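Local coordinates for protein cysteine desulfurase (Elizabethkingia anophelis NUHP1, PDB 5VPR) that probably removes sulfur from L-cysteine to give L-alanine, using a covalently bound pyridoxal phosphate, and passes the sulfur to a carrier, at residues 87-101 with 217-230. Sequence-based numbering, arbitrary orientation.
Sequences INAKHDYEVLFTKGT and IDVQTMDCDFFAFS
Val219 N donates to Ile87 O across 2.9 Å, almost straight at 172°, tying the end of helix 67-87 to the start of helix 219-222. One residue on, the Gln220 side chain reaches over with NE2 to Asn88 O (2.9 Å), which it meets from above the carbonyl plane. A chi1 of -160° sets Asn88 CG anti to the backbone N and carries the amide alongside the Asp218 carboxylate, the two planes 77° apart; Asn88 ND2 donates to Asp218 OD1 (3.0 Å), from above the carboxylate plane, and more weakly to Asp218 OD2. Asp218 is the N-cap of helix 219-222, and Thr221 N grips the same OD1 from the face opposite Asn88 ND2, while Asn88, with positive phi, is the C-prime residue of the Schellman motif that ends helix 67-87. The junction lies beside the seven-stranded mixed sheet of the fold-type I PLP-binding domain, where strand 241-245 separates 95-98 from 226-230. Apolar contacts centre on Ile87: its CB packs on Val219 CG1 (4.0 Å) and Ile217 CG2, and Ile87 CG2 touches Phe229 CE1 at 3.9 Å. Near the cofactor, Thr101 N, in the first turn of helix 101-111, donates to Ser230 OG (3.1 Å), which also hydrogen-bonds phosphate oxygen OP1 of the pyridoxal-phosphate-modified lysine at position 233.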
ATOM      1  N   ILE A  87       0.801  -8.828  10.473  1.00 40.59           N
ATOM      2  CA  ILE A  87       2.023  -8.963   9.678  1.00 40.37           C
ATOM      3  C   ILE A  87       2.968 -10.027  10.245  1.00 43.16           C
ATOM      4  O   ILE A  87       4.082 -10.198   9.733  1.00 43.12           O
ATOM      5  CB  ILE A  87       2.757  -7.618   9.530  1.00 37.70           C
ATOM      6  CG1 ILE A  87       3.323  -7.156  10.884  1.00 31.37           C
ATOM      7  CG2 ILE A  87       1.832  -6.561   8.886  1.00 39.63           C
ATOM      8  CD1 ILE A  87       4.121  -5.833  10.796  1.00 34.99           C
ATOM      9  N   ASN A  88       2.533 -10.764  11.272  1.00 40.55           N
ATOM     10  CA  ASN A  88       3.345 -11.770  11.956  1.00 42.84           C
ATOM     11  C   ASN A  88       4.686 -11.208  12.427  1.00 47.24           C
ATOM     12  O   ASN A  88       5.727 -11.859  12.319  1.00 43.27           O
ATOM     13  CB  ASN A  88       3.566 -13.023  11.096  1.00 47.94           C
ATOM     14  CG  ASN A  88       3.954 -14.230  11.944  1.00 55.69           C
ATOM     15  OD1 ASN A  88       3.527 -14.331  13.095  1.00 57.46           O
ATOM     16  ND2 ASN A  88       4.784 -15.131  11.396  1.00 45.15           N
ATOM     17  N   ALA A  89       4.662  -9.992  12.970  1.00 43.99           N
ATOM     18  CA  ALA A  89       5.813  -9.497  13.712  1.00 45.54           C
ATOM     19  C   ALA A  89       5.989 -10.308  14.994  1.00 50.68           C
ATOM     20  O   ALA A  89       5.015 -10.694  15.649  1.00 45.69           O
ATOM     21  CB  ALA A  89       5.652  -8.003  14.046  1.00 36.45           C
ATOM     22  N   LYS A  90       7.247 -10.576  15.354  1.00 51.74           N
ATOM     23  CA  LYS A  90       7.498 -11.368  16.550  1.00 45.13           C
ATOM     24  C   LYS A  90       7.144 -10.605  17.822  1.00 45.11           C
ATOM     25  O   LYS A  90       6.695 -11.215  18.800  1.00 46.95           O
ATOM     26  CB  LYS A  90       8.959 -11.823  16.583  1.00 45.97           C
ATOM     27  CG  LYS A  90       9.306 -12.707  17.760  1.00 44.88           C
ATOM     28  CD  LYS A  90      10.688 -13.332  17.587  1.00 53.05           C
ATOM     29  CE  LYS A  90      11.056 -14.206  18.770  1.00 62.97           C
ATOM     30  NZ  LYS A  90      12.385 -14.841  18.556  1.00 64.49           N
ATOM     31  N   HIS A  91       7.317  -9.284  17.839  1.00 45.41           N
ATOM     32  CA  HIS A  91       7.053  -8.522  19.053  1.00 50.57           C
ATOM     33  C   HIS A  91       6.115  -7.363  18.763  1.00 47.60           C
ATOM     34  O   HIS A  91       6.196  -6.738  17.703  1.00 46.21           O
ATOM     35  CB  HIS A  91       8.334  -7.986  19.668  1.00 40.84           C
ATOM     36  CG  HIS A  91       9.315  -9.054  20.032  1.00 47.43           C
ATOM     37  ND1 HIS A  91       9.128  -9.905  21.100  1.00 49.30           N
ATOM     38  CD2 HIS A  91      10.485  -9.418  19.458  1.00 48.27           C
ATOM     39  CE1 HIS A  91      10.151 -10.738  21.179  1.00 53.18           C
ATOM     40  NE2 HIS A  91      10.990 -10.462  20.197  1.00 55.14           N
ATOM     41  N   ASP A  92       5.242  -7.062  19.731  1.00 41.31           N
ATOM     42  CA  ASP A  92       4.394  -5.887  19.590  1.00 44.27           C
ATOM     43  C   ASP A  92       5.239  -4.623  19.492  1.00 39.03           C
ATOM     44  O   ASP A  92       4.906  -3.716  18.731  1.00 41.76           O
ATOM     45  CB  ASP A  92       3.395  -5.799  20.747  1.00 46.52           C
ATOM     46  CG  ASP A  92       4.069  -5.596  22.099  1.00 53.09           C
ATOM     47  OD1 ASP A  92       5.231  -6.020  22.274  1.00 52.34           O
ATOM     48  OD2 ASP A  92       3.427  -5.005  22.984  1.00 50.69           O
ATOM     49  N   TYR A  93       6.376  -4.571  20.204  1.00 37.19           N
ATOM     50  CA  TYR A  93       7.156  -3.340  20.174  1.00 42.86           C
ATOM     51  C   TYR A  93       7.924  -3.134  18.877  1.00 47.49           C
ATOM     52  O   TYR A  93       8.575  -2.091  18.733  1.00 42.61           O
ATOM     53  CB  TYR A  93       8.122  -3.280  21.362  1.00 48.30           C
ATOM     54  CG  TYR A  93       8.982  -4.514  21.585  1.00 53.63           C
ATOM     55  CD1 TYR A  93      10.110  -4.760  20.802  1.00 49.78           C
ATOM     56  CD2 TYR A  93       8.686  -5.412  22.605  1.00 52.79           C
ATOM     57  CE1 TYR A  93      10.907  -5.883  21.021  1.00 48.93           C
ATOM     58  CE2 TYR A  93       9.474  -6.530  22.835  1.00 52.69           C
ATOM     59  CZ  TYR A  93      10.582  -6.757  22.045  1.00 51.78           C
ATOM     60  OH  TYR A  93      11.353  -7.873  22.277  1.00 58.13           O
ATOM     61  N   GLU A  94       7.864  -4.073  17.930  1.00 44.49           N
ATOM     62  CA  GLU A  94       8.390  -3.834  16.591  1.00 41.97           C
ATOM     63  C   GLU A  94       7.390  -3.122  15.687  1.00 43.07           C
ATOM     64  O   GLU A  94       7.750  -2.749  14.563  1.00 39.85           O
ATOM     65  CB  GLU A  94       8.828  -5.171  15.951  1.00 41.07           C
ATOM     66  CG  GLU A  94      10.025  -5.840  16.689  1.00 43.69           C
ATOM     67  CD  GLU A  94      10.372  -7.250  16.180  1.00 52.59           C
ATOM     68  OE1 GLU A  94       9.444  -8.033  15.881  1.00 42.29           O
ATOM     69  OE2 GLU A  94      11.580  -7.570  16.088  1.00 44.59           O
ATOM     70  N   VAL A  95       6.155  -2.918  16.143  1.00 38.82           N
ATOM     71  CA  VAL A  95       5.110  -2.290  15.336  1.00 34.95           C
ATOM     72  C   VAL A  95       5.010  -0.832  15.767  1.00 37.92           C
ATOM     73  O   VAL A  95       4.612  -0.538  16.899  1.00 38.33           O
ATOM     74  CB  VAL A  95       3.769  -3.019  15.495  1.00 40.00           C
ATOM     75  CG1 VAL A  95       2.692  -2.393  14.586  1.00 32.85           C
ATOM     76  CG2 VAL A  95       3.929  -4.517  15.203  1.00 38.06           C
ATOM     77  N   LEU A  96       5.390   0.088  14.885  1.00 40.36           N
ATOM     78  CA  LEU A  96       5.334   1.519  15.177  1.00 44.25           C
ATOM     79  C   LEU A  96       4.178   2.168  14.424  1.00 43.33           C
ATOM     80  O   LEU A  96       4.032   1.969  13.214  1.00 36.32           O
ATOM     81  CB  LEU A  96       6.640   2.218  14.807  1.00 36.95           C
ATOM     82  CG  LEU A  96       7.960   1.515  15.142  1.00 37.75           C
ATOM     83  CD1 LEU A  96       9.117   2.363  14.623  1.00 42.95           C
ATOM     84  CD2 LEU A  96       8.115   1.250  16.633  1.00 37.53           C
ATOM     85  N   PHE A  97       3.376   2.962  15.135  1.00 36.91           N
ATOM     86  CA  PHE A  97       2.329   3.762  14.506  1.00 34.02           C
ATOM     87  C   PHE A  97       2.938   4.997  13.852  1.00 35.17           C
ATOM     88  O   PHE A  97       3.734   5.714  14.469  1.00 36.75           O
ATOM     89  CB  PHE A  97       1.274   4.186  15.536  1.00 36.03           C
ATOM     90  CG  PHE A  97       0.467   3.039  16.112  1.00 30.02           C
ATOM     91  CD1 PHE A  97       0.570   2.707  17.465  1.00 36.55           C
ATOM     92  CD2 PHE A  97      -0.404   2.308  15.309  1.00 30.04           C
ATOM     93  CE1 PHE A  97      -0.180   1.652  18.009  1.00 29.59           C
ATOM     94  CE2 PHE A  97      -1.163   1.257  15.837  1.00 37.19           C
ATOM     95  CZ  PHE A  97      -1.048   0.924  17.191  1.00 32.73           C
ATOM     96  N   THR A  98       2.555   5.257  12.603  1.00 30.39           N
ATOM     97  CA  THR A  98       3.006   6.472  11.928  1.00 26.77           C
ATOM     98  C   THR A  98       1.776   7.143  11.345  1.00 27.97           C
ATOM     99  O   THR A  98       0.656   6.654  11.540  1.00 33.88           O
ATOM    100  CB  THR A  98       3.995   6.151  10.808  1.00 30.27           C
ATOM    101  OG1 THR A  98       3.296   5.404   9.814  1.00 32.02           O
ATOM    102  CG2 THR A  98       5.182   5.284  11.336  1.00 27.06           C
ATOM    103  N   LYS A  99       1.970   8.196  10.560  1.00 34.63           N
ATOM    104  CA  LYS A  99       0.844   8.856   9.914  1.00 41.40           C
ATOM    105  C   LYS A  99       0.694   8.471   8.445  1.00 41.67           C
ATOM    106  O   LYS A  99      -0.160   9.034   7.757  1.00 46.50           O
ATOM    107  CB  LYS A  99       0.974  10.369  10.058  1.00 47.22           C
ATOM    108  CG  LYS A  99       1.310  10.834  11.492  1.00 64.24           C
ATOM    109  CD  LYS A  99       0.433  10.192  12.582  1.00 58.92           C
ATOM    110  CE  LYS A  99       0.037  11.206  13.661  1.00 59.30           C
ATOM    111  NZ  LYS A  99       1.114  11.582  14.622  1.00 59.72           N
ATOM    112  N   GLY A 100       1.476   7.514   7.962  1.00 33.35           N
ATOM    113  CA  GLY A 100       1.427   7.128   6.562  1.00 37.36           C
ATOM    114  C   GLY A 100       2.730   6.487   6.139  1.00 37.06           C
ATOM    115  O   GLY A 100       3.727   6.517   6.858  1.00 34.12           O
ATOM    116  N   THR A 101       2.710   5.884   4.947  1.00 40.78           N
ATOM    117  CA  THR A 101       3.927   5.260   4.420  1.00 38.22           C
ATOM    118  C   THR A 101       5.057   6.277   4.294  1.00 37.38           C
ATOM    119  O   THR A 101       6.216   5.993   4.642  1.00 37.61           O
ATOM    120  CB  THR A 101       3.658   4.618   3.051  1.00 46.14           C
ATOM    121  OG1 THR A 101       2.575   3.684   3.151  1.00 49.41           O
ATOM    122  CG2 THR A 101       4.899   3.870   2.565  1.00 39.94           C
ATOM    123  N   ILE A 217       0.858 -10.804   4.608  1.00 40.91           N
ATOM    124  CA  ILE A 217       2.226 -10.393   4.893  1.00 43.18           C
ATOM    125  C   ILE A 217       2.730 -11.194   6.088  1.00 42.94           C
ATOM    126  O   ILE A 217       2.038 -11.295   7.107  1.00 46.26           O
ATOM    127  CB  ILE A 217       2.298  -8.879   5.185  1.00 44.41           C
ATOM    128  CG1 ILE A 217       1.772  -8.061   4.000  1.00 45.19           C
ATOM    129  CG2 ILE A 217       3.711  -8.472   5.612  1.00 37.06           C
ATOM    130  CD1 ILE A 217       2.507  -8.298   2.711  1.00 52.22           C
ATOM    131  N   ASP A 218       3.940 -11.747   5.972  1.00 41.87           N
ATOM    132  CA  ASP A 218       4.629 -12.420   7.077  1.00 38.99           C
ATOM    133  C   ASP A 218       6.056 -11.884   7.082  1.00 42.28           C
ATOM    134  O   ASP A 218       6.918 -12.386   6.347  1.00 43.48           O
ATOM    135  CB  ASP A 218       4.606 -13.950   6.919  1.00 42.99           C
ATOM    136  CG  ASP A 218       5.194 -14.696   8.127  1.00 50.41           C
ATOM    137  OD1 ASP A 218       6.013 -14.130   8.886  1.00 48.83           O
ATOM    138  OD2 ASP A 218       4.828 -15.879   8.320  1.00 53.87           O
ATOM    139  N   VAL A 219       6.303 -10.873   7.922  1.00 37.43           N
ATOM    140  CA  VAL A 219       7.600 -10.216   7.934  1.00 39.71           C
ATOM    141  C   VAL A 219       8.685 -11.132   8.486  1.00 39.03           C
ATOM    142  O   VAL A 219       9.870 -10.906   8.206  1.00 40.19           O
ATOM    143  CB  VAL A 219       7.561  -8.900   8.743  1.00 37.57           C
ATOM    144  CG1 VAL A 219       6.533  -7.909   8.138  1.00 34.24           C
ATOM    145  CG2 VAL A 219       7.275  -9.185  10.222  1.00 40.77           C
ATOM    146  N   GLN A 220       8.317 -12.165   9.258  1.00 40.37           N
ATOM    147  CA  GLN A 220       9.323 -13.095   9.760  1.00 46.50           C
ATOM    148  C   GLN A 220       9.856 -13.975   8.640  1.00 51.06           C
ATOM    149  O   GLN A 220      11.075 -14.131   8.495  1.00 55.31           O
ATOM    150  CB  GLN A 220       8.767 -13.941  10.911  1.00 47.24           C
ATOM    151  CG  GLN A 220       8.746 -13.160  12.240  1.00 44.59           C
ATOM    152  CD  GLN A 220       8.373 -14.005  13.452  1.00 54.21           C
ATOM    153  OE1 GLN A 220       9.204 -14.740  13.990  1.00 61.25           O
ATOM    154  NE2 GLN A 220       7.126 -13.881  13.902  1.00 56.69           N
ATOM    155  N   THR A 221       8.968 -14.544   7.819  1.00 48.76           N
ATOM    156  CA  THR A 221       9.469 -15.314   6.684  1.00 53.22           C
ATOM    157  C   THR A 221      10.020 -14.398   5.594  1.00 52.57           C
ATOM    158  O   THR A 221      10.971 -14.769   4.898  1.00 45.99           O
ATOM    159  CB  THR A 221       8.377 -16.236   6.131  1.00 57.53           C
ATOM    160  OG1 THR A 221       7.210 -15.472   5.814  1.00 51.47           O
ATOM    161  CG2 THR A 221       8.014 -17.298   7.150  1.00 58.75           C
ATOM    162  N   MET A 222       9.475 -13.189   5.455  1.00 45.50           N
ATOM    163  CA  MET A 222      10.003 -12.257   4.462  1.00 41.83           C
ATOM    164  C   MET A 222      11.425 -11.814   4.802  1.00 38.13           C
ATOM    165  O   MET A 222      12.207 -11.490   3.903  1.00 42.75           O
ATOM    166  CB  MET A 222       9.087 -11.028   4.348  1.00 43.72           C
ATOM    167  CG  MET A 222       9.567  -9.978   3.336  1.00 40.39           C
ATOM    168  SD  MET A 222       8.546  -8.475   3.297  1.00 41.96           S
ATOM    169  CE  MET A 222       6.958  -9.190   2.896  1.00 41.36           C
ATOM    170  N   ASP A 223      11.761 -11.763   6.082  1.00 37.54           N
ATOM    171  CA  ASP A 223      13.084 -11.337   6.531  1.00 41.71           C
ATOM    172  C   ASP A 223      13.431  -9.921   6.055  1.00 41.07           C
ATOM    173  O   ASP A 223      14.597  -9.596   5.813  1.00 43.41           O
ATOM    174  CB  ASP A 223      14.159 -12.347   6.092  1.00 44.13           C
ATOM    175  CG  ASP A 223      15.484 -12.083   6.752  1.00 51.70           C
ATOM    176  OD1 ASP A 223      15.464 -11.742   7.959  1.00 49.20           O
ATOM    177  OD2 ASP A 223      16.523 -12.181   6.065  1.00 56.13           O
ATOM    178  N   CYS A 224      12.434  -9.042   5.929  1.00 39.52           N
ATOM    179  CA  CYS A 224      12.744  -7.631   5.753  1.00 34.15           C
ATOM    180  C   CYS A 224      13.264  -7.049   7.067  1.00 40.04           C
ATOM    181  O   CYS A 224      12.978  -7.562   8.155  1.00 44.47           O
ATOM    182  CB  CYS A 224      11.499  -6.863   5.302  1.00 39.22           C
ATOM    183  SG  CYS A 224      10.122  -7.142   6.450  1.00 40.95           S
ATOM    184  N   ASP A 225      14.056  -5.982   6.968  1.00 36.42           N
ATOM    185  CA  ASP A 225      14.426  -5.247   8.176  1.00 40.12           C
ATOM    186  C   ASP A 225      13.382  -4.203   8.555  1.00 43.83           C
ATOM    187  O   ASP A 225      13.195  -3.924   9.747  1.00 45.31           O
ATOM    188  CB  ASP A 225      15.773  -4.560   7.990  1.00 37.55           C
ATOM    189  CG  ASP A 225      16.914  -5.555   7.880  1.00 40.28           C
ATOM    190  OD1 ASP A 225      17.014  -6.424   8.763  1.00 41.86           O
ATOM    191  OD2 ASP A 225      17.683  -5.470   6.907  1.00 42.83           O
ATOM    192  N   PHE A 226      12.717  -3.623   7.556  1.00 36.44           N
ATOM    193  CA  PHE A 226      11.626  -2.674   7.741  1.00 37.57           C
ATOM    194  C   PHE A 226      10.501  -3.028   6.781  1.00 40.59           C
ATOM    195  O   PHE A 226      10.748  -3.497   5.669  1.00 36.77           O
ATOM    196  CB  PHE A 226      12.029  -1.227   7.443  1.00 34.56           C
ATOM    197  CG  PHE A 226      13.222  -0.761   8.177  1.00 36.90           C
ATOM    198  CD1 PHE A 226      14.472  -0.801   7.581  1.00 36.96           C
ATOM    199  CD2 PHE A 226      13.107  -0.260   9.462  1.00 41.66           C
ATOM    200  CE1 PHE A 226      15.589  -0.358   8.254  1.00 37.41           C
ATOM    201  CE2 PHE A 226      14.226   0.182  10.143  1.00 43.85           C
ATOM    202  CZ  PHE A 226      15.464   0.133   9.542  1.00 42.97           C
ATOM    203  N   PHE A 227       9.265  -2.757   7.200  1.00 33.10           N
ATOM    204  CA  PHE A 227       8.097  -2.957   6.351  1.00 31.64           C
ATOM    205  C   PHE A 227       7.115  -1.838   6.655  1.00 33.78           C
ATOM    206  O   PHE A 227       6.715  -1.684   7.805  1.00 38.33           O
ATOM    207  CB  PHE A 227       7.442  -4.324   6.592  1.00 30.58           C
ATOM    208  CG  PHE A 227       6.320  -4.637   5.624  1.00 33.91           C
ATOM    209  CD1 PHE A 227       6.590  -5.208   4.388  1.00 33.92           C
ATOM    210  CD2 PHE A 227       4.997  -4.351   5.950  1.00 35.28           C
ATOM    211  CE1 PHE A 227       5.564  -5.494   3.487  1.00 38.49           C
ATOM    212  CE2 PHE A 227       3.962  -4.621   5.049  1.00 35.84           C
ATOM    213  CZ  PHE A 227       4.248  -5.202   3.815  1.00 35.47           C
ATOM    214  N   ALA A 228       6.737  -1.049   5.645  1.00 34.32           N
ATOM    215  CA  ALA A 228       5.900   0.125   5.871  1.00 34.15           C
ATOM    216  C   ALA A 228       4.640   0.083   5.012  1.00 40.63           C
ATOM    217  O   ALA A 228       4.684  -0.346   3.852  1.00 36.62           O
ATOM    218  CB  ALA A 228       6.696   1.411   5.589  1.00 29.36           C
ATOM    219  N   PHE A 229       3.512   0.534   5.572  1.00 32.82           N
ATOM    220  CA  PHE A 229       2.273   0.555   4.802  1.00 29.18           C
ATOM    221  C   PHE A 229       1.333   1.598   5.391  1.00 33.26           C
ATOM    222  O   PHE A 229       1.609   2.201   6.437  1.00 28.93           O
ATOM    223  CB  PHE A 229       1.604  -0.841   4.701  1.00 29.62           C
ATOM    224  CG  PHE A 229       1.274  -1.494   6.029  1.00 32.30           C
ATOM    225  CD1 PHE A 229       2.265  -2.085   6.792  1.00 32.19           C
ATOM    226  CD2 PHE A 229      -0.045  -1.589   6.467  1.00 29.77           C
ATOM    227  CE1 PHE A 229       1.966  -2.719   7.989  1.00 38.31           C
ATOM    228  CE2 PHE A 229      -0.354  -2.214   7.688  1.00 31.24           C
ATOM    229  CZ  PHE A 229       0.652  -2.791   8.433  1.00 31.13           C
ATOM    230  N   SER A 230       0.235   1.826   4.671  1.00 30.18           N
ATOM    231  CA  SER A 230      -0.671   2.956   4.896  1.00 37.03           C
ATOM    232  C   SER A 230      -2.055   2.435   5.225  1.00 31.36           C
ATOM    233  O   SER A 230      -2.574   1.576   4.512  1.00 33.22           O
ATOM    234  CB  SER A 230      -0.782   3.856   3.658  1.00 36.44           C
ATOM    235  OG  SER A 230       0.416   4.574   3.414  1.00 54.60           O
TER